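Local coordinates for LPXTG family cell surface protein Fms2 (Enterococcus faecium DO, PDB 5FCE) that is a cell-wall-anchored surface adhesin of which this piece is the ligand-binding region, and probably helps the bacterium adhere by binding host ligands, at residues I13-T18 and W111-P116; Q20-V26 and Y71-A77; S31-S35 and F95-Q99; V40-G44 and K87-D91. All blocks are in the same frame, centred on the assembly; numbering follows the deposited sequence.

Interaction 1 of 4, residues I13-T18 and W111-P116; sequences IVYDMT and WTVVGP
Ile-13 places its CG2 methyl over the face of the Trp-111 indole, 3.5 Å from the five-membered-ring centroid and 10° off its normal, a CH-pi contact between two buried residues, both with chi1 m. The indole and Tyr-15 (chi1 t) pack on helix 81-85. Next outward, beyond Tyr-15, the selenomethionine Met-17 brings CE to 3.7 Å from Val-113 CG1; on the face away from Tyr-15, Val-14 CG1 meets Val-114 CG2 at 4.0 Å. The backbones form a parallel pair at the edge of the mixed sheet of this flattened barrel, axes 4.6 Å apart and 17° from parallel, with Val-14, Tyr-15 and Asp-16 opposite Thr-112, Val-113 and Val-114. Four backbone hydrogen bonds alternate between them: Thr-112 N to Ile-13 O (2.9 Å), Tyr-15 N to Thr-112 O (2.7 Å), Val-114 N to Tyr-15 O (2.9 Å) and Met-17 N to Val-114 O (2.8 Å). At Gly-115 (phi 101°) a CB would hit Thr-18 OG1. A water bridges Thr-18 OG1 (2.9 Å) and Pro-116 O (2.7 Å).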
loop_
_atom_site.group_PDB
_atom_site.type_symbol
_atom_site.label_atom_id
_atom_site.label_comp_id
_atom_site.label_asym_id
_atom_site.label_seq_id
_atom_site.Cartn_x
_atom_site.Cartn_y
_atom_site.Cartn_z
ATOM N N ILE A 13 0.518 -2.839 -9.748
ATOM C CA ILE A 13 -0.609 -2.583 -8.839
ATOM C C ILE A 13 -1.898 -2.774 -9.635
ATOM O O ILE A 13 -2.006 -2.290 -10.768
ATOM C CB ILE A 13 -0.554 -1.159 -8.246
ATOM C CG1 ILE A 13 0.637 -1.039 -7.276
ATOM C CG2 ILE A 13 -1.880 -0.795 -7.540
ATOM C CD1 ILE A 13 0.926 0.386 -6.800
ATOM N N VAL A 14 -2.869 -3.483 -9.052
ATOM C CA VAL A 14 -4.148 -3.702 -9.726
ATOM C C VAL A 14 -5.308 -3.056 -8.972
ATOM O O VAL A 14 -5.446 -3.251 -7.769
ATOM C CB VAL A 14 -4.439 -5.206 -9.919
ATOM C CG1 VAL A 14 -5.818 -5.410 -10.579
ATOM C CG2 VAL A 14 -3.344 -5.863 -10.757
ATOM N N TYR A 15 -6.120 -2.261 -9.668
ATOM C CA TYR A 15 -7.392 -1.815 -9.101
ATOM C C TYR A 15 -8.472 -2.685 -9.732
ATOM O O TYR A 15 -8.683 -2.621 -10.939
ATOM C CB TYR A 15 -7.669 -0.341 -9.433
ATOM C CG TYR A 15 -8.931 0.217 -8.797
ATOM C CD1 TYR A 15 -10.188 0.014 -9.375
ATOM C CD2 TYR A 15 -8.865 0.961 -7.620
ATOM C CE1 TYR A 15 -11.340 0.524 -8.779
ATOM C CE2 TYR A 15 -10.011 1.478 -7.025
ATOM C CZ TYR A 15 -11.241 1.262 -7.615
ATOM O OH TYR A 15 -12.383 1.769 -7.028
ATOM N N ASP A 16 -9.132 -3.506 -8.917
ATOM C CA ASP A 16 -10.244 -4.342 -9.378
ATOM C C ASP A 16 -11.566 -3.597 -9.132
ATOM O O ASP A 16 -11.976 -3.390 -7.996
ATOM C CB ASP A 16 -10.200 -5.700 -8.651
ATOM C CG ASP A 16 -11.236 -6.700 -9.161
ATOM O OD1 ASP A 16 -12.413 -6.325 -9.344
ATOM O OD2 ASP A 16 -10.868 -7.884 -9.365
HETATM N N MSE A 17 -12.219 -3.192 -10.215
HETATM C CA MSE A 17 -13.459 -2.426 -10.179
HETATM C C MSE A 17 -14.634 -3.256 -9.654
HETATM O O MSE A 17 -15.550 -2.735 -8.996
HETATM C CB MSE A 17 -13.720 -1.971 -11.613
HETATM C CG MSE A 17 -14.903 -1.121 -11.890
HETATM SE SE MSE A 17 -14.722 -0.875 -13.815
HETATM C CE MSE A 17 -13.066 0.177 -13.737
ATOM N N THR A 18 -14.596 -4.551 -9.940
ATOM C CA THR A 18 -15.659 -5.458 -9.525
ATOM C C THR A 18 -15.686 -5.623 -8.009
ATOM O O THR A 18 -16.743 -5.525 -7.374
ATOM C CB THR A 18 -15.487 -6.834 -10.172
ATOM O OG1 THR A 18 -15.447 -6.685 -11.599
ATOM C CG2 THR A 18 -16.652 -7.743 -9.799
ATOM N N TRP A 111 -1.394 2.143 -12.959
ATOM C CA TRP A 111 -1.991 0.914 -12.428
ATOM C C TRP A 111 -2.789 0.131 -13.466
ATOM O O TRP A 111 -3.397 0.706 -14.361
ATOM C CB TRP A 111 -2.934 1.237 -11.265
ATOM C CG TRP A 111 -2.282 1.839 -10.071
ATOM C CD1 TRP A 111 -0.956 2.096 -9.891
ATOM C CD2 TRP A 111 -2.938 2.242 -8.870
ATOM N NE1 TRP A 111 -0.751 2.663 -8.652
ATOM C CE2 TRP A 111 -1.957 2.755 -8.002
ATOM C CE3 TRP A 111 -4.269 2.245 -8.453
ATOM C CZ2 TRP A 111 -2.258 3.249 -6.740
ATOM C CZ3 TRP A 111 -4.570 2.728 -7.192
ATOM C CH2 TRP A 111 -3.575 3.226 -6.356
ATOM N N THR A 112 -2.766 -1.191 -13.333
ATOM C CA THR A 112 -3.668 -2.061 -14.074
ATOM C C THR A 112 -5.043 -1.891 -13.446
ATOM O O THR A 112 -5.173 -1.927 -12.221
ATOM C CB THR A 112 -3.214 -3.533 -13.978
ATOM O OG1 THR A 112 -1.834 -3.632 -14.378
ATOM C CG2 THR A 112 -4.044 -4.422 -14.891
ATOM N N VAL A 113 -6.064 -1.676 -14.276
ATOM C CA VAL A 113 -7.431 -1.499 -13.785
ATOM C C VAL A 113 -8.317 -2.515 -14.498
ATOM O O VAL A 113 -8.438 -2.489 -15.729
ATOM C CB VAL A 113 -7.964 -0.068 -14.046
ATOM C CG1 VAL A 113 -9.376 0.087 -13.512
ATOM C CG2 VAL A 113 -7.058 0.973 -13.419
ATOM N N VAL A 114 -8.929 -3.419 -13.738
ATOM C CA VAL A 114 -9.720 -4.496 -14.337
ATOM C C VAL A 114 -11.141 -4.557 -13.775
ATOM O O VAL A 114 -11.479 -3.864 -12.799
ATOM C CB VAL A 114 -9.044 -5.871 -14.157
ATOM C CG1 VAL A 114 -7.599 -5.848 -14.687
ATOM C CG2 VAL A 114 -9.054 -6.263 -12.683
ATOM N N GLY A 115 -11.960 -5.416 -14.379
ATOM C CA GLY A 115 -13.365 -5.509 -14.029
ATOM C C GLY A 115 -14.186 -4.758 -15.060
ATOM O O GLY A 115 -13.824 -3.652 -15.462
ATOM N N PRO A 116 -15.296 -5.356 -15.509
ATOM C CA PRO A 116 -16.150 -4.703 -16.506
ATOM C C PRO A 116 -16.917 -3.510 -15.922
ATOM O O PRO A 116 -16.981 -3.385 -14.690
ATOM C CB PRO A 116 -17.127 -5.814 -16.898
ATOM C CG PRO A 116 -17.199 -6.690 -15.681
ATOM C CD PRO A 116 -15.809 -6.678 -15.106
HETATM O O HOH W 1 -17.553 -5.021 -12.576
#

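Interaction 2 of 4, residues Q20-V26 and Y71-A77; sequences QVITIPV and YTIMISA
Val-26, Ala-77 and Ile-75 lose the most surface here, marking the two ends and the inner face of a regular antiparallel ladder. Strands 21-26 and 71-76 run at 159°, axes 4.5 Å apart, with Val-26 opposite Tyr-71, Ile-24 opposite Ile-73 and Ile-22 opposite Ile-75 as hydrogen-bonded pairs. Val-26 N donates a hydrogen bond to Tyr-71 O and Tyr-71 N to Val-26 O, both at 2.7 Å. The chi1 of Val-26 is m, which puts CG1 3.8 Å from Ile-73 CD1 and CG2 4.0 Å from Tyr-71 CB, so it packs against both. Ile-75 exchanges hydrogen bonds with Ile-22 (Ile-22 N to Ile-75 O 2.7 Å, Ile-75 N to Ile-22 O 2.8 Å) and its CD1 lies 4.3 Å from Ile-24 CD1; all four isoleucines are m,t and share the buried face. Ala-77 N donates to Gln-20 O at 2.8 Å, and its small CB fits 4.0 Å from Ile-22 CD1. Gln-20 and Val-21, both facing Asp-16, form a G1 beta bulge. The other face carries Val-21, Thr-23, Thr-72, Met-74 (selenomethionine) and Ser-76 with the buried Pro-25, a mixed, mostly more accessible set. Isoleucines inward and accessible residues outward fit a wall of SgrA's flattened barrel.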
loop_
_atom_site.group_PDB
_atom_site.type_symbol
_atom_site.label_atom_id
_atom_site.label_comp_id
_atom_site.label_asym_id
_atom_site.label_seq_id
_atom_site.Cartn_x
_atom_site.Cartn_y
_atom_site.Cartn_z
ATOM N N GLN A 20 -13.784 -3.771 -5.926
ATOM C CA GLN A 20 -13.249 -2.559 -5.308
ATOM C C GLN A 20 -12.114 -2.943 -4.372
ATOM O O GLN A 20 -12.131 -2.609 -3.187
ATOM C CB GLN A 20 -14.331 -1.769 -4.565
ATOM C CG GLN A 20 -15.339 -1.087 -5.478
ATOM C CD GLN A 20 -16.500 -0.483 -4.699
ATOM O OE1 GLN A 20 -17.480 -1.166 -4.388
ATOM N NE2 GLN A 20 -16.384 0.794 -4.361
ATOM N N VAL A 21 -11.143 -3.677 -4.913
ATOM C CA VAL A 21 -9.969 -4.084 -4.154
ATOM C C VAL A 21 -8.713 -3.630 -4.896
ATOM O O VAL A 21 -8.626 -3.764 -6.117
ATOM C CB VAL A 21 -9.951 -5.618 -3.934
ATOM C CG1 VAL A 21 -8.609 -6.075 -3.365
ATOM C CG2 VAL A 21 -11.095 -6.027 -3.012
ATOM N N ILE A 22 -7.759 -3.074 -4.149
ATOM C CA ILE A 22 -6.462 -2.715 -4.691
ATOM C C ILE A 22 -5.421 -3.712 -4.214
ATOM O O ILE A 22 -5.288 -3.964 -3.008
ATOM C CB ILE A 22 -6.039 -1.294 -4.273
ATOM C CG1 ILE A 22 -7.068 -0.280 -4.782
ATOM C CG2 ILE A 22 -4.639 -0.970 -4.805
ATOM C CD1 ILE A 22 -6.906 1.134 -4.234
ATOM N N THR A 23 -4.703 -4.296 -5.167
ATOM C CA THR A 23 -3.654 -5.258 -4.870
ATOM C C THR A 23 -2.287 -4.616 -5.135
ATOM O O THR A 23 -2.027 -4.101 -6.234
ATOM C CB THR A 23 -3.848 -6.539 -5.708
ATOM O OG1 THR A 23 -5.081 -7.171 -5.318
ATOM C CG2 THR A 23 -2.713 -7.496 -5.491
ATOM N N ILE A 24 -1.421 -4.638 -4.123
ATOM C CA ILE A 24 -0.114 -3.986 -4.204
ATOM C C ILE A 24 1.005 -4.953 -3.877
ATOM O O ILE A 24 1.111 -5.437 -2.746
ATOM C CB ILE A 24 -0.003 -2.810 -3.216
ATOM C CG1 ILE A 24 -1.130 -1.812 -3.452
ATOM C CG2 ILE A 24 1.331 -2.111 -3.374
ATOM C CD1 ILE A 24 -1.290 -0.770 -2.354
ATOM N N PRO A 25 1.866 -5.225 -4.865
ATOM C CA PRO A 25 3.019 -6.091 -4.619
ATOM C C PRO A 25 4.172 -5.262 -4.089
ATOM O O PRO A 25 4.691 -4.396 -4.804
ATOM C CB PRO A 25 3.347 -6.653 -6.010
ATOM C CG PRO A 25 2.713 -5.692 -6.999
ATOM C CD PRO A 25 1.830 -4.719 -6.248
ATOM N N VAL A 26 4.551 -5.496 -2.839
ATOM C CA VAL A 26 5.676 -4.769 -2.267
ATOM C C VAL A 26 6.905 -5.663 -2.175
ATOM O O VAL A 26 6.800 -6.872 -1.972
ATOM C CB VAL A 26 5.337 -4.169 -0.879
ATOM C CG1 VAL A 26 4.067 -3.305 -0.969
ATOM C CG2 VAL A 26 5.132 -5.267 0.148
ATOM N N TYR A 71 5.614 -9.343 -1.816
ATOM C CA TYR A 71 4.578 -9.655 -0.849
ATOM C C TYR A 71 3.346 -8.888 -1.296
ATOM O O TYR A 71 3.436 -7.712 -1.673
ATOM C CB TYR A 71 5.003 -9.231 0.564
ATOM C CG TYR A 71 3.907 -9.457 1.582
ATOM C CD1 TYR A 71 2.970 -8.462 1.859
ATOM C CD2 TYR A 71 3.786 -10.673 2.240
ATOM C CE1 TYR A 71 1.955 -8.672 2.770
ATOM C CE2 TYR A 71 2.766 -10.894 3.155
ATOM C CZ TYR A 71 1.859 -9.889 3.419
ATOM O OH TYR A 71 0.843 -10.094 4.328
ATOM N N THR A 72 2.196 -9.547 -1.274
ATOM C CA THR A 72 1.004 -8.936 -1.823
ATOM C C THR A 72 0.067 -8.407 -0.744
ATOM O O THR A 72 -0.436 -9.161 0.080
ATOM C CB THR A 72 0.258 -9.912 -2.726
ATOM O OG1 THR A 72 1.028 -10.121 -3.918
ATOM C CG2 THR A 72 -1.070 -9.337 -3.102
ATOM N N ILE A 73 -0.149 -7.099 -0.760
ATOM C CA ILE A 73 -1.100 -6.458 0.133
ATOM C C ILE A 73 -2.402 -6.221 -0.623
ATOM O O ILE A 73 -2.395 -5.782 -1.783
ATOM C CB ILE A 73 -0.551 -5.126 0.668
ATOM C CG1 ILE A 73 0.738 -5.376 1.456
ATOM C CG2 ILE A 73 -1.580 -4.434 1.555
ATOM C CD1 ILE A 73 1.535 -4.122 1.794
HETATM N N MSE A 74 -3.518 -6.531 0.027
HETATM C CA MSE A 74 -4.824 -6.318 -0.579
HETATM C C MSE A 74 -5.589 -5.323 0.262
HETATM O O MSE A 74 -5.743 -5.514 1.479
HETATM C CB MSE A 74 -5.588 -7.632 -0.664
HETATM C CG MSE A 74 -4.834 -8.720 -1.420
HETATM SE SE MSE A 74 -5.984 -10.294 -1.604
HETATM C CE MSE A 74 -7.663 -9.518 -0.940
ATOM N N ILE A 75 -6.066 -4.264 -0.387
ATOM C CA ILE A 75 -6.756 -3.171 0.298
ATOM C C ILE A 75 -8.135 -2.871 -0.304
ATOM O O ILE A 75 -8.279 -2.718 -1.520
ATOM C CB ILE A 75 -5.872 -1.903 0.300
ATOM C CG1 ILE A 75 -4.721 -2.060 1.309
ATOM C CG2 ILE A 75 -6.680 -0.686 0.664
ATOM C CD1 ILE A 75 -3.673 -0.938 1.263
ATOM N N SER A 76 -9.159 -2.781 0.544
ATOM C CA SER A 76 -10.488 -2.412 0.053
ATOM C C SER A 76 -10.483 -0.937 -0.363
ATOM O O SER A 76 -10.076 -0.084 0.415
ATOM C CB SER A 76 -11.521 -2.675 1.151
ATOM O OG SER A 76 -12.823 -2.336 0.736
ATOM N N ALA A 77 -10.921 -0.629 -1.587
ATOM C CA ALA A 77 -10.876 0.749 -2.099
ATOM C C ALA A 77 -12.026 1.621 -1.589
ATOM O O ALA A 77 -13.192 1.315 -1.833
ATOM C CB ALA A 77 -10.884 0.741 -3.637
HETATM O O HOH W 2 -14.176 2.386 -4.765
HETATM O O HOH W 3 -13.911 -3.821 -1.203
#

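Interaction 3 of 4, residues S31-S35 and F95-Q99; sequences SVNAS and FYDGQ
A type I' beta turn, Tyr-96 to Gln-99, links strands 91-96 and 99-103 as a hairpin and meets strand 32-34 at the surface of the flattened barrel. Its closing bonds are Tyr-96 N to Gln-99 O and Gln-99 N to Tyr-96 O, both 2.9 Å. Asp-97 (phi 46°, psi 40°) and Gly-98 (phi 98°, psi -9°) occupy the corners; a CB on Gly-98 would jam against the preceding carbonyl. Tyr-96, with chi1 p and chi2 -77°, sets CB 3.9 Å from Ala-34 CB and CD2 4.5 Å from Val-32 CG1, Val-32 being t. Alanine's single methyl suits the place where the backbones come nearest, Ala-34 CA and Tyr-96 CA being 5.9 Å apart. The Tyr-96 side chain also touches Trp-65 and Leu-4. Asp-97, chi1 m and chi2 -9°, points its carboxylate at the corner at Ser-35; OD1 accepts from Asp-36 N. A water donates to Asn-33 O (3.1 Å) and Asp-97 OD2 (2.8 Å), and that same OD2 takes the Ser-35 N hydrogen bond at 3.0 Å.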
loop_
_atom_site.group_PDB
_atom_site.type_symbol
_atom_site.label_atom_id
_atom_site.label_comp_id
_atom_site.label_asym_id
_atom_site.label_seq_id
_atom_site.Cartn_x
_atom_site.Cartn_y
_atom_site.Cartn_z
ATOM N N SER A 31 14.674 -8.916 5.418
ATOM C CA SER A 31 13.726 -9.888 5.942
ATOM C C SER A 31 13.300 -9.477 7.349
ATOM O O SER A 31 14.146 -9.232 8.213
ATOM C CB SER A 31 14.337 -11.295 5.961
ATOM O OG SER A 31 14.584 -11.770 4.653
ATOM N N VAL A 32 11.990 -9.396 7.569
ATOM C CA VAL A 32 11.420 -8.981 8.850
ATOM C C VAL A 32 10.162 -9.789 9.107
ATOM O O VAL A 32 9.316 -9.916 8.225
ATOM C CB VAL A 32 11.021 -7.480 8.848
ATOM C CG1 VAL A 32 10.372 -7.088 10.184
ATOM C CG2 VAL A 32 12.220 -6.594 8.588
ATOM N N ASN A 33 10.026 -10.328 10.319
ATOM C CA ASN A 33 8.752 -10.897 10.737
ATOM C C ASN A 33 8.065 -9.902 11.677
ATOM O O ASN A 33 8.670 -9.452 12.657
ATOM C CB ASN A 33 8.949 -12.237 11.464
ATOM C CG ASN A 33 9.468 -13.334 10.552
ATOM O OD1 ASN A 33 9.134 -13.382 9.369
ATOM N ND2 ASN A 33 10.288 -14.220 11.099
ATOM N N ALA A 34 6.815 -9.557 11.384
ATOM C CA ALA A 34 6.071 -8.616 12.223
ATOM C C ALA A 34 4.761 -9.200 12.755
ATOM O O ALA A 34 3.953 -9.758 12.013
ATOM C CB ALA A 34 5.814 -7.315 11.474
ATOM N N SER A 35 4.540 -9.032 14.050
ATOM C CA SER A 35 3.320 -9.510 14.691
ATOM C C SER A 35 2.064 -8.788 14.207
ATOM O O SER A 35 1.040 -9.418 13.926
ATOM C CB SER A 35 3.465 -9.349 16.204
ATOM O OG SER A 35 2.270 -9.661 16.882
ATOM N N PHE A 95 2.854 0.281 8.726
ATOM C CA PHE A 95 3.163 0.220 10.151
ATOM C C PHE A 95 3.434 -1.229 10.509
ATOM O O PHE A 95 2.703 -2.122 10.072
ATOM C CB PHE A 95 1.964 0.717 10.963
ATOM C CG PHE A 95 1.586 2.144 10.687
ATOM C CD1 PHE A 95 0.590 2.444 9.764
ATOM C CD2 PHE A 95 2.211 3.184 11.361
ATOM C CE1 PHE A 95 0.229 3.754 9.516
ATOM C CE2 PHE A 95 1.859 4.500 11.113
ATOM C CZ PHE A 95 0.863 4.786 10.189
ATOM N N TYR A 96 4.462 -1.466 11.316
ATOM C CA TYR A 96 4.830 -2.825 11.712
ATOM C C TYR A 96 5.435 -2.786 13.112
ATOM O O TYR A 96 6.495 -2.172 13.341
ATOM C CB TYR A 96 5.792 -3.479 10.690
ATOM C CG TYR A 96 7.101 -2.753 10.516
ATOM C CD1 TYR A 96 7.180 -1.586 9.751
ATOM C CD2 TYR A 96 8.268 -3.227 11.120
ATOM C CE1 TYR A 96 8.379 -0.911 9.610
ATOM C CE2 TYR A 96 9.459 -2.564 10.983
ATOM C CZ TYR A 96 9.514 -1.408 10.233
ATOM O OH TYR A 96 10.725 -0.761 10.110
ATOM N N ASP A 97 4.728 -3.408 14.046
ATOM C CA ASP A 97 5.184 -3.521 15.430
ATOM C C ASP A 97 5.714 -2.231 16.045
ATOM O O ASP A 97 6.713 -2.240 16.773
ATOM C CB ASP A 97 6.211 -4.648 15.555
ATOM C CG ASP A 97 5.594 -6.006 15.319
ATOM O OD1 ASP A 97 4.349 -6.070 15.235
ATOM O OD2 ASP A 97 6.344 -7.005 15.236
ATOM N N GLY A 98 5.037 -1.129 15.748
ATOM C CA GLY A 98 5.351 0.160 16.337
ATOM C C GLY A 98 6.209 1.071 15.485
ATOM O O GLY A 98 6.406 2.248 15.818
ATOM N N GLN A 99 6.731 0.532 14.388
ATOM C CA GLN A 99 7.579 1.309 13.481
ATOM C C GLN A 99 6.812 1.579 12.200
ATOM O O GLN A 99 5.704 1.062 12.022
ATOM C CB GLN A 99 8.895 0.566 13.201
ATOM C CG GLN A 99 9.683 0.254 14.507
ATOM C CD GLN A 99 9.964 1.499 15.347
ATOM O OE1 GLN A 99 10.334 2.549 14.810
ATOM N NE2 GLN A 99 9.778 1.391 16.678
HETATM O O HOH W 4 8.703 -6.593 13.830
#

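Interaction 4 of 4, residues V40-G44 and K87-D91; sequences VLTYG and KDKVD
Strand 40-42 is extended and then bends at Tyr-43 (phi -107°, psi 15°), while 87-91 comes back against it as a loop, the end-to-end directions 145° apart. Thr-42 and Asp-91 are an antiparallel hydrogen-bonded pair, CA to CA 5.4 Å, with Thr-42 N to Asp-91 O and Asp-91 N to Thr-42 O both 2.9 Å. Tyr-43 CA meets Lys-89 O at 3.3 Å. A water donates to Tyr-43 O (2.7 Å) and accepts a weak bond from Lys-89 N (3.2 Å). This is where the loop after helix 81-85 enters the antiparallel sheet holding strands 36-42 and 91-96. Thr-42 OG1 accepts from Gly-44 N (3.0 Å), an ST turn that ends the strand; OG1 also hydrogen-bonds Glu-52 O and Lys-53 O, which share its one proton. A large apolar side chain suits the buried position 41; in the t,p rotamer Leu-41 CD1 lies 3.8 Å from Val-90 CG1. Lys-87, m,m,t,t, lies along the face of the Tyr-43 ring (chi1 p): CE is 3.6 Å from the centroid, a CH-pi contact, and NZ 4.0 Å away, an off-centre cation-pi contact. Lys-89 NZ forms a salt bridge to Asp-91 OD2 at 2.6 Å and another to Glu-104.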
loop_
_atom_site.group_PDB
_atom_site.type_symbol
_atom_site.label_atom_id
_atom_site.label_comp_id
_atom_site.label_asym_id
_atom_site.label_seq_id
_atom_site.Cartn_x
_atom_site.Cartn_y
_atom_site.Cartn_z
ATOM N N VAL A 40 -1.633 1.517 5.018
ATOM C CA VAL A 40 -2.587 2.581 4.710
ATOM C C VAL A 40 -2.224 3.233 3.380
ATOM O O VAL A 40 -1.110 3.733 3.210
ATOM C CB VAL A 40 -2.639 3.658 5.826
ATOM C CG1 VAL A 40 -3.600 4.780 5.440
ATOM C CG2 VAL A 40 -3.067 3.050 7.153
ATOM N N LEU A 41 -3.155 3.206 2.428
ATOM C CA LEU A 41 -2.966 3.913 1.165
ATOM C C LEU A 41 -3.550 5.320 1.327
ATOM O O LEU A 41 -4.698 5.477 1.751
ATOM C CB LEU A 41 -3.686 3.157 0.054
ATOM C CG LEU A 41 -3.264 3.296 -1.400
ATOM C CD1 LEU A 41 -1.772 3.051 -1.571
ATOM C CD2 LEU A 41 -4.080 2.313 -2.242
ATOM N N THR A 42 -2.762 6.343 1.021
ATOM C CA THR A 42 -3.182 7.709 1.318
ATOM C C THR A 42 -2.861 8.655 0.167
ATOM O O THR A 42 -1.953 8.383 -0.626
ATOM C CB THR A 42 -2.517 8.209 2.627
ATOM O OG1 THR A 42 -2.900 9.562 2.887
ATOM C CG2 THR A 42 -1.011 8.128 2.514
ATOM N N TYR A 43 -3.621 9.743 0.046
ATOM C CA TYR A 43 -3.213 10.809 -0.866
ATOM C C TYR A 43 -2.705 12.059 -0.144
ATOM O O TYR A 43 -2.565 13.128 -0.743
ATOM C CB TYR A 43 -4.297 11.143 -1.900
ATOM C CG TYR A 43 -5.637 11.563 -1.344
ATOM C CD1 TYR A 43 -6.563 10.615 -0.934
ATOM C CD2 TYR A 43 -5.991 12.909 -1.273
ATOM C CE1 TYR A 43 -7.799 10.991 -0.437
ATOM C CE2 TYR A 43 -7.229 13.300 -0.789
ATOM C CZ TYR A 43 -8.125 12.335 -0.373
ATOM O OH TYR A 43 -9.353 12.706 0.114
ATOM N N GLY A 44 -2.409 11.914 1.141
ATOM C CA GLY A 44 -1.845 13.019 1.900
ATOM C C GLY A 44 -1.794 12.792 3.399
ATOM O O GLY A 44 -2.637 13.291 4.147
ATOM N N LYS A 87 -5.582 12.536 -7.845
ATOM C CA LYS A 87 -4.703 12.985 -6.769
ATOM C C LYS A 87 -3.287 13.264 -7.247
ATOM O O LYS A 87 -2.809 12.667 -8.225
ATOM C CB LYS A 87 -4.683 11.970 -5.622
ATOM C CG LYS A 87 -6.083 11.624 -5.074
ATOM C CD LYS A 87 -6.849 12.878 -4.659
ATOM C CE LYS A 87 -8.256 12.559 -4.168
ATOM N NZ LYS A 87 -8.987 13.798 -3.743
ATOM N N ASP A 88 -2.611 14.174 -6.556
ATOM C CA ASP A 88 -1.261 14.556 -6.948
ATOM C C ASP A 88 -0.197 13.522 -6.583
ATOM O O ASP A 88 0.841 13.423 -7.248
ATOM C CB ASP A 88 -0.903 15.926 -6.356
ATOM C CG ASP A 88 -1.833 17.032 -6.835
ATOM O OD1 ASP A 88 -1.748 17.412 -8.026
ATOM O OD2 ASP A 88 -2.643 17.523 -6.016
ATOM N N LYS A 89 -0.455 12.753 -5.529
ATOM C CA LYS A 89 0.542 11.831 -4.996
ATOM C C LYS A 89 -0.120 10.779 -4.113
ATOM O O LYS A 89 -0.852 11.121 -3.173
ATOM C CB LYS A 89 1.552 12.603 -4.162
ATOM C CG LYS A 89 2.697 11.769 -3.621
ATOM C CD LYS A 89 3.559 12.611 -2.701
ATOM C CE LYS A 89 4.813 11.875 -2.313
ATOM N NZ LYS A 89 4.811 11.553 -0.861
ATOM N N VAL A 90 0.133 9.508 -4.407
ATOM C CA VAL A 90 -0.412 8.425 -3.595
ATOM C C VAL A 90 0.748 7.737 -2.897
ATOM O O VAL A 90 1.713 7.342 -3.552
ATOM C CB VAL A 90 -1.184 7.403 -4.453
ATOM C CG1 VAL A 90 -1.637 6.217 -3.603
ATOM C CG2 VAL A 90 -2.375 8.061 -5.130
ATOM N N ASP A 91 0.665 7.611 -1.574
ATOM C CA ASP A 91 1.699 6.921 -0.809
ATOM C C ASP A 91 1.122 5.697 -0.110
ATOM O O ASP A 91 -0.083 5.648 0.178
ATOM C CB ASP A 91 2.307 7.833 0.266
ATOM C CG ASP A 91 3.037 9.034 -0.308
ATOM O OD1 ASP A 91 3.521 8.969 -1.452
ATOM O OD2 ASP A 91 3.130 10.060 0.402
HETATM O O HOH W 5 -2.134 14.161 -3.212
#

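How the interactions relate
Of the strands in these contacts, 14-16 comes first from the N terminus, and interaction 1 pairs it with the last strand, 112-114, closing a loop that holds the other three contacts. Strand 21-28 follows, hydrogen-bonded to 14-16, and interaction 2 carries that sheet on to 71-76. Interaction 3 next ties 31-35 to the hairpin at 95-99, about 29 Å from interaction 1, centre to centre, and on the opposite side of the chain's centre. Within its span, interaction 4 joins 40-44 to 87-91 in the four-stranded antiparallel sheet. Interaction 2 crosses both 3 and 4 in sequence. Between the sheets, Leu-41 of interaction 4 packs on Ile-22, Ile-24 and Ile-75 of interaction 2 and on Trp-111 of interaction 1.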